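Local atomic coordinates of esterase (PDB entry 7ATL), a protein that probably hydrolyses carboxylic esters as a family VIII carboxylesterase of beta-lactamase-like fold, and shows promiscuous acyltransferase activity. Residues I109-R112 with H113-S116; L374-R377 with D378-G382; D272-L275 with Q276-T280; Q151-R154 with L155-Q158; P99-A102 with D103-P107. All blocks are in the same frame, centred on the assembly; numbering follows the deposited sequence.

Contact 1. Residues I109-R112 with H113-S116; sequences IKIR and HLLS
Lys110 O is gripped by two backbone N-H groups of the next turn. Leu114 N lies in the carbonyl plane, 3.2 Å from Lys110 O. His113 N is nearer, 2.8 Å from Lys110 O, but sits above that plane and away from a lone pair. Lys110 is the N-cap of helix 111-116. Its own N-H turns to the His113 ring, with Lys110 N 3.0 Å from ND1 at an N-H...N angle of 159°. The donor is tilted 32° from the ring plane. The bond resembles one half of a capping box, with an imidazole as acceptor. His113 CG stands beside its backbone N (chi1 -57°), which turns the ring back to cross the lysine chain. Lys110 CD touches CE1 of His113 at 3.4 Å, while Arg112 CG lies over one ring face. Lys110 NZ and Arg112 NE both go on to Asp87. On the buried side Ile109 CG2 meets Leu114 CD2 at 4.1 Å, and Leu114 packs on helix 174-186. Because ND1 accepts a hydrogen bond from Lys110 N, a neutral ring would carry its hydrogen on NE2. The nearby lysine and arginine may disfavour a second proton, although both are paired with Asp87.

Contact 2. Residues L374-R377 with D378-G382; sequences LQIR and DAVYG
Helix 372-381 is the C-terminal helix of the beta-lactamase-like fold. It packs against helix 3-21 and strand 355-361 of the antiparallel sheet, and this contact is its last turns. The backbone carries regular helical bonds. Asp378 N to Leu374 O is 2.8 Å and nearly straight, and Ala379 N to Gln375 O is 2.9 Å. Near the end the pattern slackens, and Arg377 O receives weak bonds from both Val380 N and Tyr381 N.

The outer side holds a salt bridge between neighbours in sequence. Arg377 and Asp378 lie side by side and point the same way, with guanidinium and carboxylate planes only 11° apart. Arg377 NE meets Asp378 OD1 at 2.9 Å, on its syn side but tilted out of the carboxylate plane. A weak bond joins Arg377 NH2 to the same oxygen at 3.1 Å, so OD1 takes both contacts. The arginine chain leaves with CG anti to the backbone N (chi1 171°) and bends at chi3 (64°), which swings NE round to the aspartate. Leu374 CD2 sits over the centre of one guanidinium face, 4.1 Å above its plane.

On the inner side Ile376 and Ala379 pack on helix 3-21, and Val380 packs on strand 355-361. Tyr381 OH is hydrogen-bonded to Asp350. The ring edge of Tyr381 faces back along the helix, with its CD1 3.3 Å from Arg377 O.

Contact 3. Residues D272-L275 with Q276-T280; sequences DDVL and QLVET
The peptide plane of Asp273 receives the N-H of Leu277 in the plane itself, with Leu277 N 3.1 Å from Asp273 O. The neighbouring helical bonds run from Gln276 N to Asp272 O, at 3.1 Å, and from Glu279 N to Leu275 O, at 2.9 Å. One turn on, Gln276 O is approached from opposite faces of its plane by Thr280 N, at 3.1 Å, and by Thr280 OG1, at 2.7 Å. The threonine hydroxyl thus donates back to its own helix.

The side chains that meet lie on the sheet side of helix 271-283. Val274 CG1 touches Val278 CG2 at 4.2 Å. The same CG2 presses on Val274 O, because Val278 CG1 is anti to the backbone N (chi1 175°) and CG2 is left beside it. Both valines rest on strand 355-361, Leu275 reaches strands 27-34 and 355-361, and Leu277 packs on helix 67-80.

The acids find their partners outside the two segments. Asp272 pairs with Arg57. Asp273 takes backbone N-H groups of Arg205 and Asn206 and the hydroxyl of Thr207. Glu279 is held by Ser356 and by Arg282 of the same helix. The carboxylates, two of them on buried residues, are therefore satisfied by charge and hydrogen bonds, mostly from other parts of the chain, and would probably stay ionised.

Contact 4. Residues Q151-R154 with L155-Q158; sequences QNLR and LLAQ
Leu153 and Leu156 form the tight side of this contact. They lie side by side and point the same way, with Leu153 CD2 4.0 Å from Leu156 CD2. Their first torsions differ: Leu153 CG stands beside its backbone N (chi1 -64°), whereas Leu156 CG is anti to it (chi1 179°). This brings one methyl of each against the other. Both leucines rest on Val177 of helix 174-186, and Leu153 also touches Ala180 and Trp96. Asn152 is buried too. Its OD1 accepts from Lys139 N, so the amide joins the helix to the loop before it.

The backbone bonds are ordinary helical ones. Leu156 N is 3.1 Å from Asn152 O, and Ala157 N is 2.9 Å from Leu153 O. Leu155 N is 3.2 Å from Gln151 O and makes a weaker second bond to Asn152 O. Leu155 CG packs on Gln151 O at 3.4 Å, and its side chain leans on Ile138.

The other side is open to solvent. Arg154 runs out extended from CG to NE, forms a salt bridge with Glu150 and makes a cation-pi contact with Trp96. Gln151 turns back, its OE1 accepting from Thr148 N just before the helix. One leucine face on helix 174-186 and a polar outer face make helix 149-157 a short amphipathic helix on the surface of the beta-lactamase-like fold.

Contact 5. Residues P99-A102 with D103-P107; sequences PALA and DGVRP
Backbone bonds tie Leu101 to Gly104 and Val105 across a tight turn. Leu101 N donates to Val105 O at 2.8 Å. Gly104 N closes the type I turn on Leu101 O at 3.1 Å. It arrives from above the carbonyl plane, not on a lone pair. The CA of Ala100 makes a further CA-H...O contact with Val105 O at 3.2 Å.

One side chain takes part in the polar set of the turn. Asp103 OD1 accepts from Val105 N at 3.2 Å, in a bond of 171° that forms an Asx turn. The oxygen is met on its anti side. Asp103 CG sits between the backbone N and the carbonyl carbon (chi1 63°), which keeps the carboxylate over the turn. Water 2 spans the open end, donating to Pro99 O and to Pro107 O.

The apolar contacts are few. Leu101 CD1 lies 3.9 Å from Pro107 CG, the two side chains crossing at a slant, and 4.2 Å from Val105 CB. Pro99 and Pro107 lean on Leu161, which joins the turn to the loop after helix 149-157.

The guanidinium of Arg106 is a case of its own. Ala100 CB sits under one of its faces, 3.8 Å from its plane and toward the rim. Arg106 NH1 is held by a hydrogen bond to Thr98 O.

Gly104 has a positive phi of 108°, as the bulge position requires. Turn, glycine and the Leu101-Val105 bond fit the 3:5 type I turn with G1 bulge of a beta hairpin, although no regular strand flanks it in this surface loop.

In the fold
From the N terminus, contact 5 comes first. It closes a hairpin-like turn in the loop between helix 67-80 and helix 111-116. Contact 1 starts the latter helix straight after it, and the two touch through Ile109 CD1 and Pro99 CG. Contact 4 lies in helix 149-157 and touches contact 5 through Ala157 O and Pro99 CB. Contacts 1 and 4 do not touch, but both pack on helix 174-186. Contact 3, in helix 271-283, joins helix 67-80 to the antiparallel sheet. Contact 2, in the C-terminal helix, lies on strand 355-361 too. All five follow in series; none nest or cross. The centres of contacts 2 and 5 are about 45 Å apart.

Contact 1. Residues I109-R112 with H113-S116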
loop_
_atom_site.group_PDB
_atom_site.type_symbol
_atom_site.label_atom_id
_atom_site.label_comp_id
_atom_site.label_asym_id
_atom_site.label_seq_id
_atom_site.Cartn_x
_atom_site.Cartn_y
_atom_site.Cartn_z
ATOM N N ILE A 109 18.620 -8.638 10.427
ATOM C CA ILE A 109 17.227 -8.462 9.942
ATOM C C ILE A 109 17.048 -9.457 8.815
ATOM O O ILE A 109 17.900 -9.492 7.893
ATOM C CB ILE A 109 16.954 -7.030 9.444
ATOM C CG1 ILE A 109 17.092 -5.969 10.547
ATOM C CG2 ILE A 109 15.589 -6.975 8.773
ATOM C CD1 ILE A 109 17.250 -4.546 10.015
ATOM N N LYS A 110 15.969 -10.211 8.877
ATOM C CA LYS A 110 15.645 -11.199 7.831
ATOM C C LYS A 110 14.621 -10.584 6.887
ATOM O O LYS A 110 13.815 -9.754 7.329
ATOM C CB LYS A 110 15.117 -12.497 8.436
ATOM C CG LYS A 110 16.153 -13.377 9.115
ATOM C CD LYS A 110 15.501 -14.267 10.156
ATOM C CE LYS A 110 16.255 -15.551 10.397
ATOM N NZ LYS A 110 15.326 -16.698 10.519
ATOM N N ILE A 111 14.657 -11.031 5.632
ATOM C CA ILE A 111 13.690 -10.646 4.567
ATOM C C ILE A 111 12.272 -10.871 5.106
ATOM O O ILE A 111 11.431 -9.999 4.878
ATOM C CB ILE A 111 13.996 -11.407 3.261
ATOM C CG1 ILE A 111 15.419 -11.140 2.762
ATOM C CG2 ILE A 111 12.985 -11.079 2.183
ATOM C CD1 ILE A 111 15.719 -9.681 2.495
ATOM N N ARG A 112 11.997 -11.945 5.834
ATOM C CA ARG A 112 10.604 -12.194 6.308
ATOM C C ARG A 112 10.192 -11.090 7.295
ATOM O O ARG A 112 8.965 -10.843 7.471
ATOM C CB ARG A 112 10.443 -13.576 6.957
ATOM C CG ARG A 112 11.374 -13.833 8.136
ATOM C CD ARG A 112 11.050 -15.130 8.843
ATOM N NE ARG A 112 11.491 -16.283 8.068
ATOM C CZ ARG A 112 10.706 -17.098 7.360
ATOM N NH1 ARG A 112 9.399 -16.903 7.278
ATOM N NH2 ARG A 112 11.257 -18.097 6.703
ATOM N N HIS A 113 11.168 -10.491 7.972
ATOM C CA HIS A 113 10.905 -9.385 8.912
ATOM C C HIS A 113 10.540 -8.157 8.071
ATOM O O HIS A 113 9.568 -7.447 8.438
ATOM C CB HIS A 113 12.086 -9.140 9.871
ATOM C CG HIS A 113 12.530 -10.303 10.695
ATOM N ND1 HIS A 113 13.883 -10.552 10.951
ATOM C CD2 HIS A 113 11.843 -11.266 11.353
ATOM C CE1 HIS A 113 14.003 -11.612 11.726
ATOM N NE2 HIS A 113 12.775 -12.070 11.987
ATOM N N LEU A 114 11.273 -7.879 6.994
ATOM C CA LEU A 114 10.889 -6.744 6.105
ATOM C C LEU A 114 9.433 -6.923 5.618
ATOM O O LEU A 114 8.668 -5.954 5.664
ATOM C CB LEU A 114 11.854 -6.613 4.922
ATOM C CG LEU A 114 13.283 -6.189 5.241
ATOM C CD1 LEU A 114 14.074 -5.970 3.962
ATOM C CD2 LEU A 114 13.304 -4.935 6.097
ATOM N N LEU A 115 9.055 -8.122 5.174
ATOM C CA LEU A 115 7.747 -8.389 4.520
ATOM C C LEU A 115 6.577 -8.173 5.492
ATOM O O LEU A 115 5.469 -7.873 5.008
ATOM C CB LEU A 115 7.751 -9.824 3.994
ATOM C CG LEU A 115 8.731 -10.089 2.859
ATOM C CD1 LEU A 115 8.770 -11.566 2.513
ATOM C CD2 LEU A 115 8.361 -9.277 1.631
ATOM N N SER A 116 6.792 -8.348 6.799
ATOM C CA SER A 116 5.729 -8.357 7.832
ATOM C C SER A 116 5.932 -7.195 8.799
ATOM O O SER A 116 5.178 -7.110 9.785
ATOM C CB SER A 116 5.678 -9.694 8.549
ATOM O OG SER A 116 5.312 -10.739 7.652
HETATM O O HOH W 1 7.418 -12.351 8.671
#

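Contact 2. Residues L374-R377 with D378-G382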
loop_
_atom_site.group_PDB
_atom_site.type_symbol
_atom_site.label_atom_id
_atom_site.label_comp_id
_atom_site.label_asym_id
_atom_site.label_seq_id
_atom_site.Cartn_x
_atom_site.Cartn_y
_atom_site.Cartn_z
ATOM N N LEU A 374 -15.371 1.088 4.479
ATOM C CA LEU A 374 -16.191 0.121 5.261
ATOM C C LEU A 374 -17.591 -0.021 4.654
ATOM O O LEU A 374 -18.108 -1.170 4.608
ATOM C CB LEU A 374 -16.278 0.578 6.718
ATOM C CG LEU A 374 -14.953 0.631 7.487
ATOM C CD1 LEU A 374 -15.201 0.638 8.997
ATOM C CD2 LEU A 374 -14.035 -0.522 7.078
ATOM N N GLN A 375 -18.190 1.087 4.224
ATOM C CA GLN A 375 -19.550 1.086 3.640
ATOM C C GLN A 375 -19.479 0.417 2.274
ATOM O O GLN A 375 -20.462 -0.242 1.901
ATOM C CB GLN A 375 -20.106 2.492 3.462
ATOM C CG GLN A 375 -20.432 3.197 4.765
ATOM C CD GLN A 375 -20.470 4.681 4.505
ATOM O OE1 GLN A 375 -19.857 5.193 3.563
ATOM N NE2 GLN A 375 -21.191 5.391 5.349
ATOM N N ILE A 376 -18.374 0.595 1.547
ATOM C CA ILE A 376 -18.148 -0.161 0.285
ATOM C C ILE A 376 -18.088 -1.651 0.640
ATOM O O ILE A 376 -18.828 -2.442 0.016
ATOM C CB ILE A 376 -16.886 0.306 -0.451
ATOM C CG1 ILE A 376 -17.048 1.740 -0.969
ATOM C CG2 ILE A 376 -16.547 -0.678 -1.570
ATOM C CD1 ILE A 376 -17.928 1.858 -2.204
ATOM N N ARG A 377 -17.261 -1.994 1.631
ATOM C CA ARG A 377 -17.061 -3.378 2.113
ATOM C C ARG A 377 -18.448 -3.987 2.344
ATOM O O ARG A 377 -18.774 -5.024 1.723
ATOM C CB ARG A 377 -16.197 -3.371 3.379
ATOM C CG ARG A 377 -16.107 -4.727 4.066
ATOM C CD ARG A 377 -15.718 -4.661 5.530
ATOM N NE ARG A 377 -16.704 -3.984 6.352
ATOM C CZ ARG A 377 -16.599 -3.785 7.665
ATOM N NH1 ARG A 377 -15.543 -4.216 8.339
ATOM N NH2 ARG A 377 -17.567 -3.147 8.297
ATOM N N ASP A 378 -19.244 -3.322 3.173
ATOM C CA ASP A 378 -20.641 -3.708 3.505
ATOM C C ASP A 378 -21.493 -3.852 2.223
ATOM O O ASP A 378 -22.217 -4.864 2.096
ATOM C CB ASP A 378 -21.195 -2.721 4.534
ATOM C CG ASP A 378 -20.580 -2.917 5.905
ATOM O OD1 ASP A 378 -19.604 -3.704 6.004
ATOM O OD2 ASP A 378 -21.091 -2.320 6.855
ATOM N N ALA A 379 -21.404 -2.923 1.275
ATOM C CA ALA A 379 -22.171 -3.002 0.011
ATOM C C ALA A 379 -21.787 -4.270 -0.759
ATOM O O ALA A 379 -22.655 -4.809 -1.440
ATOM C CB ALA A 379 -21.965 -1.769 -0.837
ATOM N N VAL A 380 -20.537 -4.731 -0.685
ATOM C CA VAL A 380 -20.101 -5.932 -1.456
ATOM C C VAL A 380 -20.813 -7.174 -0.895
ATOM O O VAL A 380 -21.319 -7.968 -1.696
ATOM C CB VAL A 380 -18.570 -6.074 -1.462
ATOM C CG1 VAL A 380 -18.117 -7.383 -2.094
ATOM C CG2 VAL A 380 -17.923 -4.899 -2.180
ATOM N N TYR A 381 -20.914 -7.298 0.426
ATOM C CA TYR A 381 -21.485 -8.487 1.106
ATOM C C TYR A 381 -23.006 -8.321 1.393
ATOM O O TYR A 381 -23.588 -9.259 1.963
ATOM C CB TYR A 381 -20.685 -8.777 2.388
ATOM C CG TYR A 381 -19.238 -9.193 2.214
ATOM C CD1 TYR A 381 -18.205 -8.272 2.255
ATOM C CD2 TYR A 381 -18.891 -10.521 2.082
ATOM C CE1 TYR A 381 -16.877 -8.657 2.123
ATOM C CE2 TYR A 381 -17.571 -10.924 1.956
ATOM C CZ TYR A 381 -16.546 -9.996 1.982
ATOM O OH TYR A 381 -15.244 -10.413 1.870
ATOM N N GLY A 382 -23.645 -7.187 1.058
ATOM C CA GLY A 382 -25.116 -6.996 1.141
ATOM C C GLY A 382 -25.707 -7.347 2.499
ATOM O O GLY A 382 -25.161 -6.929 3.512
#

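Contact 3. Residues D272-L275 with Q276-T280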
loop_
_atom_site.group_PDB
_atom_site.type_symbol
_atom_site.label_atom_id
_atom_site.label_comp_id
_atom_site.label_asym_id
_atom_site.label_seq_id
_atom_site.Cartn_x
_atom_site.Cartn_y
_atom_site.Cartn_z
ATOM N N ASP A 272 -7.495 -0.936 -12.305
ATOM C CA ASP A 272 -7.485 -2.247 -13.014
ATOM C C ASP A 272 -6.142 -2.940 -12.833
ATOM O O ASP A 272 -6.147 -4.191 -12.799
ATOM C CB ASP A 272 -7.806 -2.130 -14.506
ATOM C CG ASP A 272 -9.296 -1.954 -14.698
ATOM O OD1 ASP A 272 -9.984 -2.954 -14.602
ATOM O OD2 ASP A 272 -9.762 -0.798 -14.822
ATOM N N ASP A 273 -5.041 -2.187 -12.771
ATOM C CA ASP A 273 -3.700 -2.777 -12.530
ATOM C C ASP A 273 -3.717 -3.315 -11.097
ATOM O O ASP A 273 -3.302 -4.434 -10.898
ATOM C CB ASP A 273 -2.550 -1.813 -12.852
ATOM C CG ASP A 273 -2.194 -1.624 -14.332
ATOM O OD1 ASP A 273 -2.613 -2.437 -15.188
ATOM O OD2 ASP A 273 -1.478 -0.656 -14.620
ATOM N N VAL A 274 -4.306 -2.604 -10.146
ATOM C CA VAL A 274 -4.354 -3.060 -8.725
ATOM C C VAL A 274 -5.209 -4.329 -8.628
ATOM O O VAL A 274 -4.868 -5.214 -7.819
ATOM C CB VAL A 274 -4.871 -1.937 -7.806
ATOM C CG1 VAL A 274 -5.081 -2.394 -6.365
ATOM C CG2 VAL A 274 -3.952 -0.726 -7.858
ATOM N N LEU A 275 -6.280 -4.426 -9.413
ATOM C CA LEU A 275 -7.192 -5.591 -9.359
ATOM C C LEU A 275 -6.454 -6.823 -9.879
ATOM O O LEU A 275 -6.663 -7.903 -9.303
ATOM C CB LEU A 275 -8.452 -5.322 -10.182
ATOM C CG LEU A 275 -9.447 -6.484 -10.189
ATOM C CD1 LEU A 275 -9.795 -6.920 -8.774
ATOM C CD2 LEU A 275 -10.710 -6.107 -10.930
ATOM N N GLN A 276 -5.634 -6.662 -10.930
ATOM C CA GLN A 276 -4.748 -7.729 -11.472
ATOM C C GLN A 276 -3.861 -8.205 -10.328
ATOM O O GLN A 276 -3.761 -9.424 -10.117
ATOM C CB GLN A 276 -3.843 -7.227 -12.603
ATOM C CG GLN A 276 -4.486 -7.200 -13.985
ATOM C CD GLN A 276 -5.126 -8.541 -14.259
ATOM O OE1 GLN A 276 -4.464 -9.592 -14.277
ATOM N NE2 GLN A 276 -6.441 -8.517 -14.403
ATOM N N LEU A 277 -3.243 -7.262 -9.615
ATOM C CA LEU A 277 -2.344 -7.574 -8.477
ATOM C C LEU A 277 -3.107 -8.376 -7.400
ATOM O O LEU A 277 -2.575 -9.386 -6.906
ATOM C CB LEU A 277 -1.802 -6.259 -7.912
ATOM C CG LEU A 277 -1.179 -6.370 -6.525
ATOM C CD1 LEU A 277 0.048 -7.279 -6.592
ATOM C CD2 LEU A 277 -0.826 -4.994 -5.966
ATOM N N VAL A 278 -4.295 -7.927 -7.004
ATOM C CA VAL A 278 -5.038 -8.542 -5.872
ATOM C C VAL A 278 -5.539 -9.942 -6.281
ATOM O O VAL A 278 -5.409 -10.877 -5.444
ATOM C CB VAL A 278 -6.166 -7.621 -5.382
ATOM C CG1 VAL A 278 -7.010 -8.283 -4.308
ATOM C CG2 VAL A 278 -5.622 -6.288 -4.881
ATOM N N GLU A 279 -6.071 -10.115 -7.496
ATOM C CA GLU A 279 -6.482 -11.447 -8.022
ATOM C C GLU A 279 -5.278 -12.399 -7.972
ATOM O O GLU A 279 -5.417 -13.508 -7.418
ATOM C CB GLU A 279 -7.045 -11.338 -9.441
ATOM C CG GLU A 279 -8.547 -11.154 -9.458
ATOM C CD GLU A 279 -9.280 -12.342 -8.870
ATOM O OE1 GLU A 279 -9.221 -13.429 -9.517
ATOM O OE2 GLU A 279 -9.856 -12.190 -7.754
ATOM N N THR A 280 -4.119 -11.959 -8.457
ATOM C CA THR A 280 -2.844 -12.726 -8.435
ATOM C C THR A 280 -2.494 -13.175 -7.007
ATOM O O THR A 280 -2.131 -14.349 -6.814
ATOM C CB THR A 280 -1.719 -11.889 -9.041
ATOM O OG1 THR A 280 -2.130 -11.503 -10.354
ATOM C CG2 THR A 280 -0.411 -12.645 -9.108
#

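Contact 4. Residues Q151-R154 with L155-Q158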
loop_
_atom_site.group_PDB
_atom_site.type_symbol
_atom_site.label_atom_id
_atom_site.label_comp_id
_atom_site.label_asym_id
_atom_site.label_seq_id
_atom_site.Cartn_x
_atom_site.Cartn_y
_atom_site.Cartn_z
ATOM N N GLN A 151 20.945 6.820 -0.519
ATOM C CA GLN A 151 21.317 7.929 0.400
ATOM C C GLN A 151 20.292 7.946 1.538
ATOM O O GLN A 151 20.709 8.037 2.703
ATOM C CB GLN A 151 21.412 9.275 -0.322
ATOM C CG GLN A 151 22.675 9.470 -1.147
ATOM C CD GLN A 151 22.502 10.603 -2.130
ATOM O OE1 GLN A 151 21.441 11.198 -2.280
ATOM N NE2 GLN A 151 23.553 10.922 -2.848
ATOM N N ASN A 152 19.015 7.739 1.228
ATOM C CA ASN A 152 17.947 7.719 2.263
ATOM C C ASN A 152 18.097 6.511 3.196
ATOM O O ASN A 152 17.861 6.663 4.416
ATOM C CB ASN A 152 16.547 7.738 1.662
ATOM C CG ASN A 152 15.515 8.080 2.711
ATOM O OD1 ASN A 152 15.752 8.976 3.523
ATOM N ND2 ASN A 152 14.391 7.363 2.705
ATOM N N LEU A 153 18.466 5.350 2.660
ATOM C CA LEU A 153 18.579 4.110 3.470
ATOM C C LEU A 153 19.882 4.134 4.295
ATOM O O LEU A 153 19.905 3.486 5.380
ATOM C CB LEU A 153 18.477 2.879 2.557
ATOM C CG LEU A 153 17.141 2.708 1.833
ATOM C CD1 LEU A 153 17.107 1.406 1.056
ATOM C CD2 LEU A 153 15.960 2.778 2.793
ATOM N N ARG A 154 20.913 4.850 3.834
ATOM C CA ARG A 154 22.143 5.032 4.639
ATOM C C ARG A 154 21.806 5.918 5.835
ATOM O O ARG A 154 22.403 5.698 6.918
ATOM C CB ARG A 154 23.308 5.575 3.809
ATOM C CG ARG A 154 23.971 4.518 2.926
ATOM C CD ARG A 154 24.839 5.133 1.836
ATOM N NE ARG A 154 25.572 4.128 1.089
ATOM C CZ ARG A 154 26.633 3.458 1.534
ATOM N NH1 ARG A 154 27.096 3.655 2.754
ATOM N NH2 ARG A 154 27.214 2.558 0.756
ATOM N N LEU A 155 20.864 6.843 5.677
ATOM C CA LEU A 155 20.420 7.680 6.815
ATOM C C LEU A 155 19.648 6.782 7.789
ATOM O O LEU A 155 19.923 6.838 9.007
ATOM C CB LEU A 155 19.589 8.863 6.293
ATOM C CG LEU A 155 20.349 9.952 5.513
ATOM C CD1 LEU A 155 19.408 11.098 5.156
ATOM C CD2 LEU A 155 21.547 10.507 6.277
ATOM N N LEU A 156 18.725 5.961 7.270
ATOM C CA LEU A 156 17.877 5.024 8.075
ATOM C C LEU A 156 18.773 4.057 8.867
ATOM O O LEU A 156 18.428 3.737 10.039
ATOM C CB LEU A 156 16.938 4.265 7.130
ATOM C CG LEU A 156 15.997 3.244 7.770
ATOM C CD1 LEU A 156 15.099 3.894 8.818
ATOM C CD2 LEU A 156 15.147 2.585 6.702
ATOM N N ALA A 157 19.874 3.611 8.249
ATOM C CA ALA A 157 20.851 2.660 8.828
ATOM C C ALA A 157 21.439 3.241 10.115
ATOM O O ALA A 157 21.829 2.440 10.981
ATOM C CB ALA A 157 21.950 2.336 7.841
ATOM N N GLN A 158 21.501 4.578 10.220
ATOM C CA GLN A 158 22.131 5.285 11.369
ATOM C C GLN A 158 21.140 5.476 12.530
ATOM O O GLN A 158 21.569 5.941 13.608
ATOM C CB GLN A 158 22.685 6.631 10.922
ATOM C CG GLN A 158 23.839 6.528 9.937
ATOM C CD GLN A 158 24.144 7.916 9.438
ATOM O OE1 GLN A 158 24.023 8.211 8.250
ATOM N NE2 GLN A 158 24.448 8.802 10.371
#

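Contact 5. Residues P99-A102 with D103-P107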
loop_
_atom_site.group_PDB
_atom_site.type_symbol
_atom_site.label_atom_id
_atom_site.label_comp_id
_atom_site.label_asym_id
_atom_site.label_seq_id
_atom_site.Cartn_x
_atom_site.Cartn_y
_atom_site.Cartn_z
ATOM N N PRO A 99 21.880 -1.478 11.152
ATOM C CA PRO A 99 21.440 -0.665 12.288
ATOM C C PRO A 99 21.513 -1.405 13.629
ATOM O O PRO A 99 21.477 -2.632 13.656
ATOM C CB PRO A 99 19.981 -0.333 11.962
ATOM C CG PRO A 99 19.575 -1.445 11.033
ATOM C CD PRO A 99 20.802 -1.683 10.177
ATOM N N ALA A 100 21.570 -0.617 14.708
ATOM C CA ALA A 100 21.742 -1.081 16.097
ATOM C C ALA A 100 20.482 -0.786 16.895
ATOM O O ALA A 100 19.806 0.167 16.564
ATOM C CB ALA A 100 22.920 -0.366 16.691
ATOM N N LEU A 101 20.222 -1.543 17.955
ATOM C CA LEU A 101 19.273 -1.132 19.028
ATOM C C LEU A 101 19.947 -0.037 19.873
ATOM O O LEU A 101 21.139 0.264 19.642
ATOM C CB LEU A 101 18.890 -2.364 19.853
ATOM C CG LEU A 101 18.274 -3.519 19.051
ATOM C CD1 LEU A 101 18.698 -4.871 19.600
ATOM C CD2 LEU A 101 16.755 -3.411 19.022
ATOM N N ALA A 102 19.220 0.590 20.793
ATOM C CA ALA A 102 19.754 1.689 21.645
ATOM C C ALA A 102 21.021 1.236 22.397
ATOM O O ALA A 102 21.904 2.079 22.590
ATOM C CB ALA A 102 18.701 2.168 22.613
ATOM N N ASP A 103 21.106 -0.044 22.796
ATOM C CA ASP A 103 22.184 -0.587 23.667
ATOM C C ASP A 103 23.422 -0.945 22.840
ATOM O O ASP A 103 24.421 -1.274 23.455
ATOM C CB ASP A 103 21.671 -1.770 24.493
ATOM C CG ASP A 103 21.242 -2.966 23.663
ATOM O OD1 ASP A 103 21.499 -2.927 22.430
ATOM O OD2 ASP A 103 20.663 -3.931 24.255
ATOM N N GLY A 104 23.366 -0.892 21.508
ATOM C CA GLY A 104 24.564 -1.022 20.652
ATOM C C GLY A 104 24.642 -2.352 19.911
ATOM O O GLY A 104 25.554 -2.514 19.031
ATOM N N VAL A 105 23.739 -3.281 20.230
ATOM C CA VAL A 105 23.677 -4.595 19.539
ATOM C C VAL A 105 23.176 -4.361 18.112
ATOM O O VAL A 105 22.195 -3.595 17.962
ATOM C CB VAL A 105 22.760 -5.569 20.287
ATOM C CG1 VAL A 105 22.623 -6.875 19.513
ATOM C CG2 VAL A 105 23.228 -5.817 21.709
ATOM N N ARG A 106 23.794 -5.020 17.126
ATOM C CA ARG A 106 23.423 -4.975 15.680
ATOM C C ARG A 106 22.833 -6.321 15.288
ATOM O O ARG A 106 23.536 -7.200 14.784
ATOM C CB ARG A 106 24.635 -4.665 14.797
ATOM C CG ARG A 106 25.247 -3.295 15.060
ATOM C CD ARG A 106 26.485 -2.962 14.225
ATOM N NE ARG A 106 26.965 -1.665 14.683
ATOM C CZ ARG A 106 26.383 -0.487 14.429
ATOM N NH1 ARG A 106 25.307 -0.390 13.660
ATOM N NH2 ARG A 106 26.896 0.614 14.942
ATOM N N PRO A 107 21.520 -6.533 15.516
ATOM C CA PRO A 107 20.902 -7.823 15.246
ATOM C C PRO A 107 20.639 -7.950 13.754
ATOM O O PRO A 107 20.286 -6.974 13.089
ATOM C CB PRO A 107 19.595 -7.772 16.042
ATOM C CG PRO A 107 19.239 -6.310 16.033
ATOM C CD PRO A 107 20.551 -5.555 16.016
HETATM O O HOH W 2 21.320 -4.730 12.021
#